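Local atomic coordinates of periplasmic binding protein (Veillonella parvula, PDB entry 4LJS), a protein that probably captures a substrate, possibly an iron-siderophore or cobalamin-like ligand, outside the cytoplasmic membrane and delivers it to an ABC transporter for import. Residues Thr41-Arg46 against Gly64-Ala69; Arg46-Trp51 against Leu104-Asp109; Ala98-Val103 against Met122-Thr127; Leu110-Lys115 against Asn135-Glu140. One frame throughout, in Å; residues are numbered along the deposited sequence. Where two conformers were deposited one is given.

Contact 1: residues Thr41-Arg46 against Gly64-Ala69; sequences TAVPER and GDRIVA
Arg66 reaches across to Val43, Pro44 and Glu45 with its side chain drawn out straight, chi2 of 180° and chi3 of 178° carrying CD and NE straight out from the backbone. The Arg66 and Val43 side chains cross at about a right angle, and CG1 of Val43 lies over one face of the guanidinium, displaced toward the rim, 3.6 Å from Arg66 CZ. From the same guanidinium NH1 donates to Pro44 O at 2.9 Å with an N-H...O angle of 151°. The donor stands well above the carbonyl plane, and the acceptor is itself tilted from the guanidinium plane. Glu45 brings its aliphatic part, CG lying 3.5 Å from Arg66 NH1, while the carboxylate plane is turned well away from the guanidinium plane. A water accepts from Arg66 NH1 and lies 3.1 Å from Glu45 OE2, close also to Val43 O; OE2 has a second partner in His17. The other guanidinium nitrogens have partners outside the two segments: NE forms a salt bridge with Glu63 and NH2 donates to Val16 O.

The two segments are the run leading into strand 47-50 and the 3-10 turn opening into strand 67-71, neighbouring parallel strands of the N-terminal domain's sheet, with helix 52-60 as the connection of a beta-alpha-beta unit. On the strand side of the contact Val68 CG2 sits over the centre of the Arg46 guanidinium, whose NH1 donates to Met106 O. This methyl is 3.8 Å from Arg46 CZ and touches Arg46 CB at 3.9 Å.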
# COMPACT_ATOMS: atom_id res chain seq x y z
N THR A 41 -17.66 -16.89 10.74
CA THR A 41 -18.03 -17.43 12.05
C THR A 41 -16.81 -17.85 12.88
O THR A 41 -16.93 -18.21 14.05
CB THR A 41 -18.99 -18.63 11.93
OG1 THR A 41 -18.40 -19.62 11.07
CG2 THR A 41 -20.33 -18.19 11.36
N ALA A 42 -15.64 -17.80 12.26
CA ALA A 42 -14.39 -18.15 12.94
C ALA A 42 -13.23 -17.47 12.23
O ALA A 42 -13.30 -17.16 11.04
CB ALA A 42 -14.20 -19.66 12.97
N VAL A 43 -12.15 -17.23 12.97
CA VAL A 43 -10.94 -16.66 12.39
C VAL A 43 -10.38 -17.66 11.37
O VAL A 43 -10.22 -18.83 11.69
CB VAL A 43 -9.88 -16.36 13.49
CG1 VAL A 43 -8.60 -15.83 12.88
CG2 VAL A 43 -10.44 -15.38 14.51
N PRO A 44 -10.11 -17.20 10.14
CA PRO A 44 -9.55 -18.07 9.11
C PRO A 44 -8.30 -18.78 9.60
O PRO A 44 -7.53 -18.20 10.37
CB PRO A 44 -9.18 -17.10 7.98
CG PRO A 44 -10.09 -15.94 8.17
CD PRO A 44 -10.32 -15.82 9.66
N GLU A 45 -8.09 -20.03 9.18
CA GLU A 45 -6.92 -20.77 9.62
C GLU A 45 -5.89 -20.94 8.51
O GLU A 45 -4.72 -21.18 8.79
CB GLU A 45 -7.34 -22.14 10.19
CG GLU A 45 -7.75 -22.04 11.65
CD GLU A 45 -8.50 -23.26 12.14
OE1 GLU A 45 -8.20 -24.39 11.69
OE2 GLU A 45 -9.39 -23.08 13.00
N ARG A 46 -6.33 -20.80 7.27
CA ARG A 46 -5.48 -21.07 6.12
C ARG A 46 -5.68 -19.99 5.06
O ARG A 46 -6.59 -20.08 4.23
CB ARG A 46 -5.79 -22.45 5.54
CG ARG A 46 -5.47 -23.60 6.48
CD ARG A 46 -5.74 -24.95 5.83
NE ARG A 46 -4.89 -25.15 4.66
CZ ARG A 46 -3.63 -25.57 4.70
NH1 ARG A 46 -2.94 -25.71 3.58
NH2 ARG A 46 -3.05 -25.83 5.87
N GLY A 64 0.36 -13.69 11.23
CA GLY A 64 1.23 -14.23 10.20
C GLY A 64 1.24 -15.74 10.11
O GLY A 64 1.36 -16.31 9.03
N ASP A 65 1.09 -16.41 11.26
CA ASP A 65 1.09 -17.87 11.29
C ASP A 65 -0.07 -18.47 10.51
O ASP A 65 0.00 -19.62 10.11
CB ASP A 65 1.03 -18.38 12.73
CG ASP A 65 2.39 -18.51 13.35
OD1 ASP A 65 3.37 -18.64 12.58
OD2 ASP A 65 2.49 -18.48 14.60
N ARG A 66 -1.13 -17.70 10.30
CA ARG A 66 -2.30 -18.22 9.60
C ARG A 66 -2.15 -18.18 8.08
O ARG A 66 -2.94 -18.78 7.35
CB ARG A 66 -3.58 -17.49 10.06
CG ARG A 66 -3.85 -17.70 11.55
CD ARG A 66 -5.10 -17.00 12.04
NE ARG A 66 -5.33 -17.30 13.46
CZ ARG A 66 -6.16 -18.23 13.91
NH1 ARG A 66 -6.87 -18.95 13.05
NH2 ARG A 66 -6.29 -18.44 15.21
N ILE A 67 -1.11 -17.50 7.61
CA ILE A 67 -0.85 -17.41 6.18
C ILE A 67 -0.17 -18.68 5.63
O ILE A 67 0.93 -19.04 6.04
CB ILE A 67 0.05 -16.21 5.84
CG1 ILE A 67 -0.59 -14.91 6.32
CG2 ILE A 67 0.34 -16.18 4.35
CD1 ILE A 67 0.29 -13.68 6.10
N VAL A 68 -0.84 -19.35 4.69
CA VAL A 68 -0.25 -20.50 4.02
C VAL A 68 0.56 -20.05 2.82
O VAL A 68 1.68 -20.52 2.59
CB VAL A 68 -1.33 -21.52 3.59
CG1 VAL A 68 -0.70 -22.63 2.73
CG2 VAL A 68 -1.99 -22.12 4.82
N ALA A 69 -0.01 -19.12 2.05
CA ALA A 69 0.70 -18.56 0.91
C ALA A 69 0.69 -17.04 0.95
O ALA A 69 -0.36 -16.41 1.15
CB ALA A 69 0.10 -19.07 -0.40
O HOH W 1 -9.70 -20.15 14.09

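Contact 2: residues Arg46-Trp51 against Leu104-Asp109; sequences RVVAMW and LMMKPD
Arg46 and Pro108 bring the backbones closest, their CA atoms 4.9 Å apart, where the entry to strand 47-50 meets the turn leaving helix 100-106. Asp109 N donates to Arg46 O at 2.8 Å, and Arg46 N returns a bond to Asp109 OD1 at 2.9 Å, met from above the carboxylate plane; OD2 of the same carboxylate takes Glu45 N. The Arg46 chain bends at chi3 (62°), which swings NE toward the helix end. There NE and NH1 hold one atom side-on, Met106 O, at 3.0 and 2.7 Å; Met106 O lies close to the guanidinium plane, and NH1 comes in on a carbonyl lone pair. Lys107 O adds a weak bond to NE, and NH2 forms a salt bridge with Glu9. Apart from these polar bonds, Val48 CG2 packs on Pro108 CB at 3.6 Å and on the selenium of Met106 at 4.0 Å, the Val48 and Met106 side chains crossing at about a right angle. Lys107, with positive phi, turns the chain out of the helix. Since Met106 O belongs to the last helical turn, the positive guanidinium sits at the helix's C-terminal end, where it would probably be stabilised by the helix dipole.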
# COMPACT_ATOMS: atom_id res chain seq x y z
N ARG A 46 -6.33 -20.80 7.27
CA ARG A 46 -5.48 -21.07 6.12
C ARG A 46 -5.68 -19.99 5.06
O ARG A 46 -6.59 -20.08 4.23
CB ARG A 46 -5.79 -22.45 5.54
CG ARG A 46 -5.47 -23.60 6.48
CD ARG A 46 -5.74 -24.95 5.83
NE ARG A 46 -4.89 -25.15 4.66
CZ ARG A 46 -3.63 -25.57 4.70
NH1 ARG A 46 -2.94 -25.71 3.58
NH2 ARG A 46 -3.05 -25.83 5.87
N VAL A 47 -4.83 -18.98 5.10
CA VAL A 47 -5.01 -17.81 4.25
C VAL A 47 -4.07 -17.83 3.06
O VAL A 47 -2.88 -18.11 3.19
CB VAL A 47 -4.78 -16.52 5.07
CG1 VAL A 47 -5.02 -15.27 4.21
CG2 VAL A 47 -5.67 -16.53 6.31
N VAL A 48 -4.62 -17.56 1.88
CA VAL A 48 -3.81 -17.29 0.70
C VAL A 48 -3.86 -15.78 0.50
O VAL A 48 -4.93 -15.18 0.37
CB VAL A 48 -4.33 -18.05 -0.53
CG1 VAL A 48 -3.64 -17.57 -1.80
CG2 VAL A 48 -4.13 -19.57 -0.35
N ALA A 49 -2.69 -15.16 0.54
CA ALA A 49 -2.59 -13.71 0.52
C ALA A 49 -1.78 -13.25 -0.69
O ALA A 49 -0.60 -13.61 -0.84
CB ALA A 49 -1.97 -13.20 1.82
N MSE A 50 -2.42 -12.48 -1.56
CA MSE A 50 -1.76 -11.99 -2.77
C MSE A 50 -1.35 -10.53 -2.63
O MSE A 50 -2.16 -9.69 -2.25
CB MSE A 50 -2.68 -12.18 -3.99
CG MSE A 50 -1.97 -12.20 -5.33
SE MSE A 50 -1.13 -13.91 -5.78
CE MSE A 50 -2.13 -14.95 -4.54
N TRP A 51 -0.08 -10.26 -2.93
CA TRP A 51 0.50 -8.91 -2.93
C TRP A 51 0.79 -8.35 -1.54
O TRP A 51 0.19 -8.77 -0.55
CB TRP A 51 -0.30 -7.93 -3.80
CG TRP A 51 -0.76 -8.57 -5.08
CD1 TRP A 51 -2.06 -8.68 -5.52
CD2 TRP A 51 0.05 -9.22 -6.06
NE1 TRP A 51 -2.09 -9.34 -6.73
CE2 TRP A 51 -0.81 -9.69 -7.08
CE3 TRP A 51 1.43 -9.45 -6.19
CZ2 TRP A 51 -0.34 -10.38 -8.20
CZ3 TRP A 51 1.89 -10.13 -7.30
CH2 TRP A 51 1.01 -10.59 -8.29
N LEU A 104 -5.97 -24.37 -5.13
CA LEU A 104 -6.91 -25.43 -4.77
C LEU A 104 -6.27 -26.45 -3.83
O LEU A 104 -6.86 -26.84 -2.83
CB LEU A 104 -7.48 -26.12 -6.02
CG LEU A 104 -8.58 -25.34 -6.78
CD1 LEU A 104 -8.86 -25.95 -8.15
CD2 LEU A 104 -9.86 -25.27 -5.95
N MSE A 105 -5.05 -26.87 -4.16
CA MSE A 105 -4.31 -27.85 -3.37
C MSE A 105 -4.07 -27.37 -1.93
O MSE A 105 -4.04 -28.17 -1.00
CB MSE A 105 -2.97 -28.19 -4.04
CG MSE A 105 -1.99 -29.01 -3.19
SE MSE A 105 -0.79 -27.94 -2.06
CE MSE A 105 0.13 -26.93 -3.46
N MSE A 106 -3.91 -26.06 -1.78
CA MSE A 106 -3.63 -25.46 -0.48
C MSE A 106 -4.85 -25.42 0.42
O MSE A 106 -4.72 -25.30 1.64
CB MSE A 106 -3.13 -24.03 -0.67
CG MSE A 106 -1.77 -23.93 -1.30
SE MSE A 106 -1.32 -22.08 -1.68
CE MSE A 106 0.17 -22.45 -2.90
N LYS A 107 -6.03 -25.48 -0.19
CA LYS A 107 -7.31 -25.45 0.53
C LYS A 107 -7.42 -24.25 1.48
O LYS A 107 -7.47 -24.42 2.70
CB LYS A 107 -7.54 -26.76 1.30
CG LYS A 107 -7.72 -27.96 0.39
CD LYS A 107 -8.09 -29.22 1.17
CE LYS A 107 -9.46 -29.09 1.81
NZ LYS A 107 -9.99 -30.44 2.18
N PRO A 108 -7.43 -23.04 0.92
CA PRO A 108 -7.55 -21.87 1.79
C PRO A 108 -8.96 -21.76 2.35
O PRO A 108 -9.90 -22.31 1.77
CB PRO A 108 -7.30 -20.71 0.83
CG PRO A 108 -7.84 -21.21 -0.48
CD PRO A 108 -7.47 -22.67 -0.51
N ASP A 109 -9.11 -21.07 3.48
CA ASP A 109 -10.44 -20.73 3.95
C ASP A 109 -10.67 -19.22 3.82
O ASP A 109 -11.79 -18.73 3.98
CB ASP A 109 -10.72 -21.28 5.37
CG ASP A 109 -9.74 -20.77 6.42
OD1 ASP A 109 -8.89 -19.91 6.11
OD2 ASP A 109 -9.84 -21.23 7.58

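Contact 3: residues Ala98-Val103 against Met122-Thr127; sequences ANLESV and MLQTPT
Leu123 pushes its CD2 methyl against the start of helix 100-106, 3.6 Å from Asn99 C, and the same methyl meets Val103 CG2 at 4.0 Å. Its CG is anti to the carbonyl carbon (chi1 -56°); CD1 continues the chain, and CD2, the side branch, makes the contact with Asn99. The Leu123 and Val103 side chains cross at about a right angle. Leu100 meets Gln124: its CG is anti to the backbone N (chi1 178°), and CD2 stands 3.9 Å from Gln124 CG, the two chains meeting at a slant. Met122, a selenomethionine, starts away from the helix but bends at chi2, and its selenium comes 3.5 Å from Ala98 O. A water bridges the backbones, accepting from Leu100 N at 2.9 Å and donating to Met122 O. Within the helix start Asn99 OD1 takes two donors from the same face of its plane, Ser102 N at 2.9 Å (167° at the hydrogen) and Ser102 OG at 3.0 Å. Further on, Trp129 of helix 126-130 touches Leu100, Val103 and Gln124, and Leu123 also touches Met50 of the sheet. The contact joins the Asn99-capped start of helix 100-106 to the loop that leads into helix 126-130, which Thr125 caps, on one side of the parallel sheet, as in a Rossmann-like alpha/beta domain.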
# COMPACT_ATOMS: atom_id res chain seq x y z
N ALA A 98 0.92 -19.04 -7.89
CA ALA A 98 -0.24 -18.17 -8.03
C ALA A 98 -1.06 -18.59 -9.24
O ALA A 98 -1.17 -17.86 -10.22
CB ALA A 98 0.18 -16.68 -8.14
N ASN A 99 -1.62 -19.79 -9.17
CA ASN A 99 -2.51 -20.29 -10.21
C ASN A 99 -3.57 -21.11 -9.51
O ASN A 99 -3.39 -21.52 -8.36
CB ASN A 99 -1.75 -21.14 -11.22
CG ASN A 99 -1.07 -22.32 -10.59
OD1 ASN A 99 -1.72 -23.32 -10.27
ND2 ASN A 99 0.24 -22.21 -10.38
N LEU A 100 -4.68 -21.35 -10.20
CA LEU A 100 -5.84 -21.95 -9.57
C LEU A 100 -5.53 -23.35 -9.04
O LEU A 100 -5.96 -23.72 -7.94
CB LEU A 100 -7.04 -21.94 -10.52
CG LEU A 100 -8.33 -22.60 -10.02
CD1 LEU A 100 -8.87 -21.92 -8.74
CD2 LEU A 100 -9.39 -22.61 -11.11
N GLU A 101 -4.78 -24.13 -9.81
CA GLU A 101 -4.52 -25.51 -9.45
C GLU A 101 -3.72 -25.62 -8.14
O GLU A 101 -4.05 -26.42 -7.27
CB GLU A 101 -3.83 -26.25 -10.60
CG GLU A 101 -4.41 -27.62 -10.85
CD GLU A 101 -3.82 -28.30 -12.08
OE1 GLU A 101 -4.37 -28.10 -13.19
OE2 GLU A 101 -2.83 -29.05 -11.92
N SER A 102 -2.68 -24.80 -8.00
CA SER A 102 -1.87 -24.79 -6.77
C SER A 102 -2.67 -24.29 -5.56
O SER A 102 -2.57 -24.85 -4.46
CB SER A 102 -0.62 -23.91 -6.93
OG SER A 102 0.12 -24.27 -8.08
N VAL A 103 -3.45 -23.23 -5.75
CA VAL A 103 -4.25 -22.68 -4.65
C VAL A 103 -5.37 -23.64 -4.19
O VAL A 103 -5.66 -23.72 -3.00
CB VAL A 103 -4.78 -21.29 -4.99
CG1 VAL A 103 -5.74 -20.80 -3.91
CG2 VAL A 103 -3.62 -20.32 -5.13
N MSE A 122 -7.66 -16.02 -13.22
CA MSE A 122 -6.72 -16.09 -12.10
C MSE A 122 -7.18 -17.09 -11.04
O MSE A 122 -7.30 -18.28 -11.31
CB MSE A 122 -6.52 -14.71 -11.47
CG MSE A 122 -5.08 -14.23 -11.44
SE MSE A 122 -3.78 -15.58 -10.86
CE MSE A 122 -2.16 -14.65 -11.39
N LEU A 123 -7.47 -16.60 -9.84
CA LEU A 123 -7.79 -17.49 -8.72
C LEU A 123 -9.29 -17.71 -8.50
O LEU A 123 -9.69 -18.22 -7.45
CB LEU A 123 -7.13 -16.98 -7.43
CG LEU A 123 -5.62 -16.80 -7.50
CD1 LEU A 123 -5.05 -16.54 -6.10
CD2 LEU A 123 -4.94 -18.01 -8.17
N GLN A 124 -10.11 -17.32 -9.45
CA GLN A 124 -11.56 -17.52 -9.42
C GLN A 124 -12.34 -16.64 -8.48
O GLN A 124 -11.80 -16.07 -7.61
CB GLN A 124 -11.92 -18.98 -9.18
CG GLN A 124 -11.95 -19.80 -10.44
CD GLN A 124 -13.20 -19.60 -11.28
OE1 GLN A 124 -13.29 -20.12 -12.36
NE2 GLN A 124 -14.13 -18.87 -10.78
N THR A 125 -13.64 -16.58 -8.68
CA THR A 125 -14.53 -15.61 -8.01
C THR A 125 -14.90 -15.94 -6.56
O THR A 125 -14.73 -17.08 -6.11
CB THR A 125 -15.85 -15.51 -8.79
OG1 THR A 125 -16.50 -16.79 -8.74
CG2 THR A 125 -15.59 -15.10 -10.24
N PRO A 126 -15.41 -14.94 -5.81
CA PRO A 126 -15.95 -15.18 -4.46
C PRO A 126 -17.01 -16.27 -4.45
O PRO A 126 -17.06 -17.07 -3.52
CB PRO A 126 -16.60 -13.84 -4.11
CG PRO A 126 -15.75 -12.84 -4.83
CD PRO A 126 -15.38 -13.50 -6.13
N THR A 127 -17.86 -16.28 -5.47
CA THR A 127 -18.91 -17.28 -5.60
C THR A 127 -18.34 -18.70 -5.71
O THR A 127 -18.87 -19.64 -5.14
CB THR A 127 -19.81 -16.97 -6.81
OG1 THR A 127 -20.59 -15.80 -6.53
CG2 THR A 127 -20.75 -18.13 -7.12
O HOH W 2 -4.95 -20.02 -12.78

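Contact 4: residues Leu110-Lys115 against Asn135-Glu140; sequences LLVGWK and NVYIAE
Strands 110-113 and 135-138 are the two parallel strands of a beta-alpha-beta unit, with helix 126-130 in the crossover and with Leu110 and Asn135 the first bridged pair within the segments. Their directions differ by 15° and the segment axes approach to 4.7 Å. Leu111 N donates to Asn135 O, Tyr137 N to Leu111 O at 2.9 Å, Gly113 N to Tyr137 O, and Ala139 N to Gly113 O. On both strands it is every second residue that bonds, Leu111 and Gly113 facing Asn135, Tyr137 and Ala139, as parallel pairing requires. Between these bonds CA-H groups also point at the carbonyls, as from Val112 CA to Tyr137 O at 3.3 Å.

On the face that carries Leu110, Val112, Asn135 and Tyr137, the CD1 methyl of Leu110 spans toward Tyr137 CB at 4.3 Å. Tyr137, its CG anti to the backbone N (chi1 -178°), offers a ring edge: Val112 CG1 lies near the ring plane, 4.2 Å from Tyr137 CD2. Its hydroxyl is bonded to Asp160 of helix 151-164, which covers this face. Strand 135-138 is the outermost of the four-stranded parallel sheet, while 110-113 continues inward to 47-50. On the other face Leu111 CD1 meets Val136 CG2 at 4.3 Å, and Trp129 of helix 126-130 packs over both residues. Farther along, Ile138 CG2 reaches Lys115 N at 3.6 Å, and Ala139 CB approaches Trp114 CD1 at 4.1 Å, obliquely to the indole; Trp114 NE1 bonds to Asn53 OD1, and its ring meets that of Trp51.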
# COMPACT_ATOMS: atom_id res chain seq x y z
N LEU A 110 -9.61 -18.49 3.51
CA LEU A 110 -9.72 -17.08 3.15
C LEU A 110 -8.68 -16.75 2.10
O LEU A 110 -7.50 -17.12 2.23
CB LEU A 110 -9.54 -16.17 4.38
CG LEU A 110 -9.37 -14.66 4.09
CD1 LEU A 110 -10.62 -14.03 3.45
CD2 LEU A 110 -8.97 -13.89 5.34
N LEU A 111 -9.11 -16.07 1.04
CA LEU A 111 -8.18 -15.53 0.05
C LEU A 111 -8.28 -14.01 0.07
O LEU A 111 -9.38 -13.45 0.01
CB LEU A 111 -8.46 -16.07 -1.36
CG LEU A 111 -8.46 -17.60 -1.51
CD1 LEU A 111 -9.84 -18.16 -1.27
CD2 LEU A 111 -7.93 -18.03 -2.88
N VAL A 112 -7.14 -13.35 0.19
CA VAL A 112 -7.10 -11.89 0.22
C VAL A 112 -6.29 -11.38 -0.96
O VAL A 112 -5.14 -11.79 -1.17
CB VAL A 112 -6.47 -11.38 1.53
CG1 VAL A 112 -6.48 -9.85 1.57
CG2 VAL A 112 -7.19 -11.97 2.74
N GLY A 113 -6.89 -10.51 -1.76
CA GLY A 113 -6.17 -10.00 -2.92
C GLY A 113 -6.77 -8.75 -3.52
O GLY A 113 -7.40 -7.94 -2.83
N TRP A 114 -6.55 -8.60 -4.82
CA TRP A 114 -7.01 -7.44 -5.56
C TRP A 114 -8.16 -7.83 -6.48
O TRP A 114 -8.48 -9.01 -6.63
CB TRP A 114 -5.85 -6.86 -6.38
CG TRP A 114 -4.76 -6.26 -5.55
CD1 TRP A 114 -4.64 -6.33 -4.19
CD2 TRP A 114 -3.64 -5.49 -6.01
NE1 TRP A 114 -3.52 -5.65 -3.78
CE2 TRP A 114 -2.88 -5.13 -4.88
CE3 TRP A 114 -3.20 -5.07 -7.28
CZ2 TRP A 114 -1.71 -4.37 -4.97
CZ3 TRP A 114 -2.04 -4.32 -7.37
CH2 TRP A 114 -1.30 -3.98 -6.21
N LYS A 115 -8.78 -6.82 -7.09
CA LYS A 115 -9.88 -7.04 -8.03
C LYS A 115 -9.51 -8.06 -9.11
O LYS A 115 -10.29 -8.96 -9.42
CB LYS A 115 -10.29 -5.71 -8.68
CG LYS A 115 -11.16 -5.82 -9.94
CD LYS A 115 -11.40 -4.44 -10.54
CE LYS A 115 -11.00 -4.38 -12.01
NZ LYS A 115 -10.82 -2.97 -12.48
N ASN A 135 -13.82 -17.87 2.10
CA ASN A 135 -14.17 -16.48 1.86
C ASN A 135 -13.14 -15.76 1.02
O ASN A 135 -11.99 -16.20 0.92
CB ASN A 135 -14.38 -15.77 3.20
CG ASN A 135 -15.68 -16.15 3.84
OD1 ASN A 135 -16.73 -16.03 3.22
ND2 ASN A 135 -15.61 -16.64 5.08
N VAL A 136 -13.56 -14.65 0.42
CA VAL A 136 -12.67 -13.81 -0.38
C VAL A 136 -12.78 -12.37 0.11
O VAL A 136 -13.88 -11.87 0.34
CB VAL A 136 -13.03 -13.88 -1.88
CG1 VAL A 136 -12.24 -12.85 -2.69
CG2 VAL A 136 -12.81 -15.30 -2.41
N TYR A 137 -11.64 -11.71 0.30
CA TYR A 137 -11.64 -10.29 0.61
C TYR A 137 -10.78 -9.55 -0.41
O TYR A 137 -9.65 -9.94 -0.68
CB TYR A 137 -11.14 -10.01 2.03
CG TYR A 137 -11.18 -8.53 2.36
CD1 TYR A 137 -12.38 -7.91 2.66
CD2 TYR A 137 -10.02 -7.76 2.35
CE1 TYR A 137 -12.44 -6.55 2.95
CE2 TYR A 137 -10.06 -6.39 2.64
CZ TYR A 137 -11.28 -5.80 2.93
OH TYR A 137 -11.34 -4.45 3.22
N ILE A 138 -11.35 -8.48 -0.97
CA ILE A 138 -10.72 -7.73 -2.05
C ILE A 138 -10.40 -6.30 -1.61
O ILE A 138 -11.25 -5.61 -1.04
CB ILE A 138 -11.65 -7.73 -3.28
CG1 ILE A 138 -11.77 -9.16 -3.83
CG2 ILE A 138 -11.16 -6.77 -4.36
CD1 ILE A 138 -12.86 -9.33 -4.87
N ALA A 139 -9.17 -5.85 -1.86
CA ALA A 139 -8.79 -4.47 -1.54
C ALA A 139 -9.60 -3.47 -2.35
O ALA A 139 -9.55 -3.47 -3.59
CB ALA A 139 -7.31 -4.25 -1.79
N GLU A 140 -10.35 -2.60 -1.67
CA GLU A 140 -11.13 -1.59 -2.37
C GLU A 140 -10.27 -0.65 -3.23
O GLU A 140 -10.71 -0.19 -4.28
CB GLU A 140 -11.98 -0.78 -1.38
CG GLU A 140 -12.90 0.20 -2.07
CD GLU A 140 -13.60 1.14 -1.10
OE1 GLU A 140 -13.30 1.08 0.11
OE2 GLU A 140 -14.43 1.95 -1.57

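Overall arrangement
From the N terminus, contact 1 closes the loop over helix 52-60, joining the approach to strand 47-50 with that to 67-71. Contact 2 starts on the shared Arg46 and crosses contact 1, its second segment lying past 64-69 at the end of helix 100-106; Glu45 N and Asp109 OD2 link the two. Contact 3 opens inside contact 2's loop and ends beyond it, so these also cross, touching through Met50 and Leu123. Contact 4 crosses contact 3 in turn and follows contacts 1 and 2 in series, its strand 110-113 pairing with 47-50. Together they tie the four strands, ordered 67-71, 47-50, 110-113, 135-138, to helix 100-106 and the start of helix 126-130.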